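Local coordinates for protein N-methyltransferase (Streptoalloteichus sp. ATCC 53650, PDB 5BSZ) that probably transfers a methyl group from S-adenosylmethionine to the amino nitrogen of a deoxysugar in the formation of kedarcidin, at residues 42-56 / 65-77. Sequence-based numbering, arbitrary orientation.
Sequences RERRPGARSLLDVAC and LVEHFPDAAGVEL. With SAH (S-adenosyl-L-homocysteine), chain B.
Backbone hydrogen bonds join Leu51 and Asp53 to Asp71, Ala73 and Val75 in a parallel ladder running from Ser50-Asp71 to Val54-Val75; beyond it the loop residue Cys56 adds a bond from its N to Val75 O (3.1 Å). At the C-terminal side of the two strands, as in other Rossmann-fold methyltransferases, the S-adenosyl-L-homocysteine amino group donates to Ala55 O, and Glu76 takes the ribose O3' on OE1 (2.8 Å) and O2' on OE2 (2.6 Å). Apolar packing centres on Phe69, with Leu51 CD1 over one ring face, 4.3 Å from the centroid, and Ala48 CB at the edge. Arg42 NH2 lies above the opposite face, offset toward the rim, with the guanidinium plane inclined 47° to the ring; a bend at chi2 (-78°) brings it there, and NE (3.1 Å) and NH2 both grip Ala48 O in the guanidinium plane. With an alanine in place of Arg42, Ala48 O would probably lose both donors and the ring the guanidinium packed against that face. At the exposed Arg49, a water bridges NH2 and Asp71 OD2, which also pairs with Arg106. Within this beta-alpha-beta unit, Leu62 of helix 60-65 packs on Leu51 and Ala72; outside it, helix 30-44 packs on Phe69 through Val41, and strand 110-113 flanks strand 50-54 across from strand 71-76.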
loop_
_atom_site.group_PDB
_atom_site.type_symbol
_atom_site.label_atom_id
_atom_site.label_comp_id
_atom_site.label_asym_id
_atom_site.label_seq_id
_atom_site.Cartn_x
_atom_site.Cartn_y
_atom_site.Cartn_z
ATOM N N ARG A 42 -31.756 -22.381 29.021
ATOM C CA ARG A 42 -33.052 -22.667 29.622
ATOM C C ARG A 42 -33.254 -24.150 29.905
ATOM O O ARG A 42 -33.852 -24.502 30.927
ATOM C CB ARG A 42 -34.164 -22.064 28.804
ATOM C CG ARG A 42 -34.215 -20.540 28.859
ATOM C CD ARG A 42 -34.852 -20.078 30.164
ATOM N NE ARG A 42 -34.898 -18.615 30.288
ATOM C CZ ARG A 42 -35.690 -17.815 29.586
ATOM N NH1 ARG A 42 -36.542 -18.279 28.687
ATOM N NH2 ARG A 42 -35.658 -16.512 29.772
ATOM N N GLU A 43 -32.680 -25.030 29.092
ATOM C CA GLU A 43 -32.676 -26.451 29.443
ATOM C C GLU A 43 -32.035 -26.729 30.780
ATOM O O GLU A 43 -32.430 -27.678 31.435
ATOM C CB GLU A 43 -31.916 -27.368 28.470
ATOM C CG GLU A 43 -32.493 -27.468 27.081
ATOM C CD GLU A 43 -31.640 -28.331 26.140
ATOM O OE1 GLU A 43 -30.391 -28.348 26.185
ATOM O OE2 GLU A 43 -32.234 -28.962 25.262
ATOM N N ARG A 44 -30.969 -26.013 31.118
ATOM C CA ARG A 44 -30.171 -26.342 32.293
ATOM C C ARG A 44 -30.580 -25.423 33.462
ATOM O O ARG A 44 -30.272 -25.718 34.596
ATOM C CB ARG A 44 -28.677 -26.204 31.991
ATOM C CG ARG A 44 -28.041 -27.354 31.189
ATOM C CD ARG A 44 -26.909 -26.869 30.238
ATOM N NE ARG A 44 -26.511 -28.013 29.418
ATOM C CZ ARG A 44 -27.182 -28.381 28.340
ATOM N NH1 ARG A 44 -28.163 -27.623 27.853
ATOM N NH2 ARG A 44 -26.828 -29.475 27.721
ATOM N N ARG A 45 -31.237 -24.314 33.158
ATOM C CA ARG A 45 -31.536 -23.252 34.126
ATOM C C ARG A 45 -32.821 -22.585 33.687
ATOM O O ARG A 45 -32.834 -21.531 33.045
ATOM C CB ARG A 45 -30.400 -22.250 34.278
ATOM C CG ARG A 45 -30.472 -21.622 35.672
ATOM C CD ARG A 45 -29.199 -20.944 36.089
ATOM N NE ARG A 45 -29.308 -20.015 37.220
ATOM C CZ ARG A 45 -29.005 -20.312 38.481
ATOM N NH1 ARG A 45 -29.077 -19.373 39.386
ATOM N NH2 ARG A 45 -28.594 -21.508 38.845
ATOM N N PRO A 46 -33.952 -23.237 34.011
ATOM C CA PRO A 46 -35.254 -22.840 33.454
ATOM C C PRO A 46 -35.674 -21.399 33.766
ATOM O O PRO A 46 -36.420 -20.762 33.009
ATOM C CB PRO A 46 -36.215 -23.878 34.052
ATOM C CG PRO A 46 -35.356 -25.058 34.351
ATOM C CD PRO A 46 -34.004 -24.519 34.724
ATOM N N GLY A 47 -35.249 -20.911 34.913
ATOM C CA GLY A 47 -35.631 -19.565 35.314
ATOM C C GLY A 47 -34.608 -18.525 34.901
ATOM O O GLY A 47 -34.727 -17.390 35.332
ATOM N N ALA A 48 -33.607 -18.880 34.078
ATOM C CA ALA A 48 -32.474 -17.963 33.803
ATOM C C ALA A 48 -32.967 -16.622 33.274
ATOM O O ALA A 48 -33.752 -16.579 32.302
ATOM C CB ALA A 48 -31.538 -18.600 32.772
ATOM N N ARG A 49 -32.509 -15.502 33.840
ATOM C CA ARG A 49 -32.978 -14.193 33.322
ATOM C C ARG A 49 -31.900 -13.141 33.129
ATOM O O ARG A 49 -32.160 -12.061 32.598
ATOM C CB ARG A 49 -34.097 -13.597 34.186
ATOM C CG ARG A 49 -33.701 -13.232 35.599
ATOM C CD ARG A 49 -34.804 -12.570 36.443
ATOM N NE ARG A 49 -35.565 -11.458 35.858
ATOM C CZ ARG A 49 -35.310 -10.148 35.893
ATOM N NH1 ARG A 49 -36.195 -9.337 35.315
ATOM N NH2 ARG A 49 -34.214 -9.589 36.438
ATOM N N SER A 50 -30.694 -13.451 33.593
ATOM C CA SER A 50 -29.561 -12.572 33.445
ATOM C C SER A 50 -28.464 -13.258 32.624
ATOM O O SER A 50 -28.244 -14.462 32.745
ATOM C CB SER A 50 -28.983 -12.144 34.789
ATOM O OG SER A 50 -28.468 -13.219 35.514
ATOM N N LEU A 51 -27.807 -12.447 31.801
ATOM C CA LEU A 51 -26.815 -12.978 30.825
ATOM C C LEU A 51 -25.722 -11.950 30.560
ATOM O O LEU A 51 -25.992 -10.745 30.347
ATOM C CB LEU A 51 -27.505 -13.349 29.516
ATOM C CG LEU A 51 -26.566 -13.939 28.433
ATOM C CD1 LEU A 51 -27.250 -15.051 27.678
ATOM C CD2 LEU A 51 -26.095 -12.878 27.473
ATOM N N LEU A 52 -24.482 -12.433 30.561
ATOM C CA LEU A 52 -23.341 -11.662 30.093
ATOM C C LEU A 52 -22.710 -12.226 28.800
ATOM O O LEU A 52 -22.432 -13.413 28.730
ATOM C CB LEU A 52 -22.299 -11.644 31.192
ATOM C CG LEU A 52 -20.936 -11.076 30.790
ATOM C CD1 LEU A 52 -20.983 -9.566 30.660
ATOM C CD2 LEU A 52 -19.782 -11.453 31.669
ATOM N N ASP A 53 -22.606 -11.390 27.767
ATOM C CA ASP A 53 -21.967 -11.750 26.489
ATOM C C ASP A 53 -20.577 -11.109 26.408
ATOM O O ASP A 53 -20.399 -9.876 26.369
ATOM C CB ASP A 53 -22.859 -11.382 25.306
ATOM C CG ASP A 53 -22.297 -11.835 23.942
ATOM O OD1 ASP A 53 -21.521 -12.823 23.935
ATOM O OD2 ASP A 53 -22.653 -11.196 22.913
ATOM N N VAL A 54 -19.570 -11.980 26.416
ATOM C CA VAL A 54 -18.156 -11.615 26.490
ATOM C C VAL A 54 -17.552 -11.566 25.076
ATOM O O VAL A 54 -17.657 -12.526 24.324
ATOM C CB VAL A 54 -17.370 -12.607 27.359
ATOM C CG1 VAL A 54 -15.899 -12.254 27.392
ATOM C CG2 VAL A 54 -17.965 -12.651 28.764
ATOM N N ALA A 55 -16.942 -10.417 24.755
ATOM C CA ALA A 55 -16.516 -10.032 23.396
ATOM C C ALA A 55 -17.692 -9.907 22.467
ATOM O O ALA A 55 -17.712 -10.510 21.405
ATOM C CB ALA A 55 -15.431 -10.957 22.832
ATOM N N CYS A 56 -18.630 -9.052 22.881
ATOM C CA CYS A 56 -19.932 -8.954 22.286
ATOM C C CYS A 56 -19.958 -8.166 20.942
ATOM O O CYS A 56 -20.973 -8.130 20.284
ATOM C CB CYS A 56 -20.893 -8.376 23.315
ATOM S SG CYS A 56 -20.539 -6.646 23.753
ATOM N N LEU A 65 -30.987 -11.493 22.597
ATOM C CA LEU A 65 -31.097 -12.201 23.840
ATOM C C LEU A 65 -31.884 -11.448 24.932
ATOM O O LEU A 65 -32.476 -12.077 25.803
ATOM C CB LEU A 65 -29.703 -12.514 24.301
ATOM C CG LEU A 65 -29.092 -13.690 23.489
ATOM C CD1 LEU A 65 -27.589 -13.560 23.626
ATOM C CD2 LEU A 65 -29.487 -15.056 23.993
ATOM N N VAL A 66 -31.896 -10.124 24.876
ATOM C CA VAL A 66 -32.413 -9.353 25.973
ATOM C C VAL A 66 -33.907 -9.569 26.182
ATOM O O VAL A 66 -34.365 -9.370 27.300
ATOM C CB VAL A 66 -32.182 -7.815 25.917
ATOM C CG1 VAL A 66 -30.724 -7.453 26.056
ATOM C CG2 VAL A 66 -32.917 -7.153 24.742
ATOM N N GLU A 67 -34.664 -9.943 25.155
ATOM C CA GLU A 67 -36.092 -10.271 25.363
ATOM C C GLU A 67 -36.237 -11.400 26.382
ATOM O O GLU A 67 -37.180 -11.470 27.197
ATOM C CB GLU A 67 -36.743 -10.765 24.069
ATOM C CG GLU A 67 -36.135 -10.262 22.772
ATOM C CD GLU A 67 -37.004 -10.626 21.576
ATOM O OE1 GLU A 67 -36.816 -9.970 20.535
ATOM O OE2 GLU A 67 -37.874 -11.536 21.678
ATOM N N HIS A 68 -35.277 -12.317 26.336
ATOM C CA HIS A 68 -35.370 -13.499 27.200
ATOM C C HIS A 68 -34.601 -13.293 28.478
ATOM O O HIS A 68 -34.934 -13.882 29.505
ATOM C CB HIS A 68 -34.907 -14.738 26.405
ATOM C CG HIS A 68 -35.673 -14.908 25.131
ATOM N ND1 HIS A 68 -37.037 -15.133 25.122
ATOM C CD2 HIS A 68 -35.308 -14.761 23.829
ATOM C CE1 HIS A 68 -37.470 -15.168 23.870
ATOM N NE2 HIS A 68 -36.439 -14.963 23.068
ATOM N N PHE A 69 -33.541 -12.489 28.400
ATOM C CA PHE A 69 -32.617 -12.330 29.505
ATOM C C PHE A 69 -32.540 -10.832 29.768
ATOM O O PHE A 69 -31.560 -10.182 29.412
ATOM C CB PHE A 69 -31.245 -12.924 29.190
ATOM C CG PHE A 69 -31.297 -14.395 28.884
ATOM C CD1 PHE A 69 -31.376 -15.329 29.897
ATOM C CD2 PHE A 69 -31.278 -14.829 27.572
ATOM C CE1 PHE A 69 -31.433 -16.681 29.598
ATOM C CE2 PHE A 69 -31.336 -16.168 27.249
ATOM C CZ PHE A 69 -31.412 -17.105 28.262
ATOM N N PRO A 70 -33.623 -10.264 30.331
ATOM C CA PRO A 70 -33.736 -8.797 30.393
ATOM C C PRO A 70 -32.658 -8.138 31.266
ATOM O O PRO A 70 -32.423 -6.959 31.112
ATOM C CB PRO A 70 -35.165 -8.583 30.946
ATOM C CG PRO A 70 -35.502 -9.855 31.696
ATOM C CD PRO A 70 -34.860 -10.917 30.808
ATOM N N ASP A 71 -31.973 -8.860 32.140
ATOM C CA ASP A 71 -30.906 -8.250 32.978
ATOM C C ASP A 71 -29.570 -8.713 32.327
ATOM O O ASP A 71 -29.005 -9.755 32.669
ATOM C CB ASP A 71 -31.086 -8.708 34.429
ATOM C CG ASP A 71 -29.920 -8.393 35.353
ATOM O OD1 ASP A 71 -29.152 -7.444 35.092
ATOM O OD2 ASP A 71 -29.744 -9.127 36.373
ATOM N N ALA A 72 -29.086 -7.914 31.379
ATOM C CA ALA A 72 -27.981 -8.352 30.500
ATOM C C ALA A 72 -26.824 -7.368 30.548
ATOM O O ALA A 72 -26.989 -6.184 30.936
ATOM C CB ALA A 72 -28.485 -8.483 29.066
ATOM N N ALA A 73 -25.659 -7.841 30.099
ATOM C CA ALA A 73 -24.488 -6.981 29.962
ATOM C C ALA A 73 -23.562 -7.515 28.885
ATOM O O ALA A 73 -23.656 -8.692 28.489
ATOM C CB ALA A 73 -23.693 -6.839 31.257
ATOM N N GLY A 74 -22.670 -6.633 28.452
ATOM C CA GLY A 74 -21.595 -7.047 27.525
ATOM C C GLY A 74 -20.218 -6.713 28.044
ATOM O O GLY A 74 -20.062 -5.833 28.910
ATOM N N VAL A 75 -19.199 -7.378 27.488
ATOM C CA VAL A 75 -17.806 -7.027 27.717
ATOM C C VAL A 75 -17.195 -6.908 26.328
ATOM O O VAL A 75 -17.439 -7.790 25.468
ATOM C CB VAL A 75 -17.077 -8.109 28.526
ATOM C CG1 VAL A 75 -15.577 -8.068 28.326
ATOM C CG2 VAL A 75 -17.400 -7.960 30.011
ATOM N N GLU A 76 -16.477 -5.811 26.098
ATOM C CA GLU A 76 -15.820 -5.575 24.778
ATOM C C GLU A 76 -14.550 -4.747 25.022
ATOM O O GLU A 76 -14.616 -3.719 25.705
ATOM C CB GLU A 76 -16.802 -4.795 23.927
ATOM C CG GLU A 76 -16.756 -4.823 22.422
ATOM C CD GLU A 76 -15.781 -5.746 21.741
ATOM O OE1 GLU A 76 -16.216 -6.771 21.220
ATOM O OE2 GLU A 76 -14.602 -5.354 21.664
ATOM N N LEU A 77 -13.406 -5.203 24.516
ATOM C CA LEU A 77 -12.154 -4.468 24.648
ATOM C C LEU A 77 -12.055 -3.290 23.726
ATOM O O LEU A 77 -11.387 -2.317 24.039
ATOM C CB LEU A 77 -10.928 -5.364 24.519
ATOM C CG LEU A 77 -9.555 -4.755 24.808
ATOM C CD1 LEU A 77 -9.567 -4.245 26.260
ATOM C CD2 LEU A 77 -8.534 -5.841 24.579
HETATM N N SAH B . -19.126 -12.253 19.715
HETATM C CA SAH B . -19.208 -11.217 18.618
HETATM C CB SAH B . -17.854 -10.579 18.240
HETATM C CG SAH B . -17.114 -10.960 16.981
HETATM S SD SAH B . -15.595 -10.148 16.619
HETATM C C SAH B . -19.993 -11.877 17.524
HETATM O O SAH B . -20.282 -13.067 17.503
HETATM O OXT SAH B . -20.496 -11.186 16.691
HETATM C "C5'" SAH B . -14.514 -10.494 17.980
HETATM C "C4'" SAH B . -14.636 -9.376 19.034
HETATM O "O4'" SAH B . -13.816 -9.671 20.180
HETATM C "C3'" SAH B . -14.124 -8.027 18.539
HETATM O "O3'" SAH B . -15.191 -7.093 18.676
HETATM C "C2'" SAH B . -12.978 -7.604 19.445
HETATM O "O2'" SAH B . -12.990 -6.185 19.741
HETATM C "C1'" SAH B . -13.215 -8.475 20.651
HETATM N N9 SAH B . -12.009 -8.808 21.434
HETATM C C8 SAH B . -10.773 -9.148 20.959
HETATM N N7 SAH B . -9.918 -9.359 21.986
HETATM C C5 SAH B . -10.619 -9.110 23.123
HETATM C C6 SAH B . -10.301 -9.130 24.549
HETATM N N6 SAH B . -9.040 -9.473 24.868
HETATM N N1 SAH B . -11.303 -8.846 25.412
HETATM C C2 SAH B . -12.528 -8.485 25.018
HETATM N N3 SAH B . -12.909 -8.444 23.729
HETATM C C4 SAH B . -12.005 -8.748 22.766
HETATM O O HOH W 1 -31.641 -10.795 37.372
#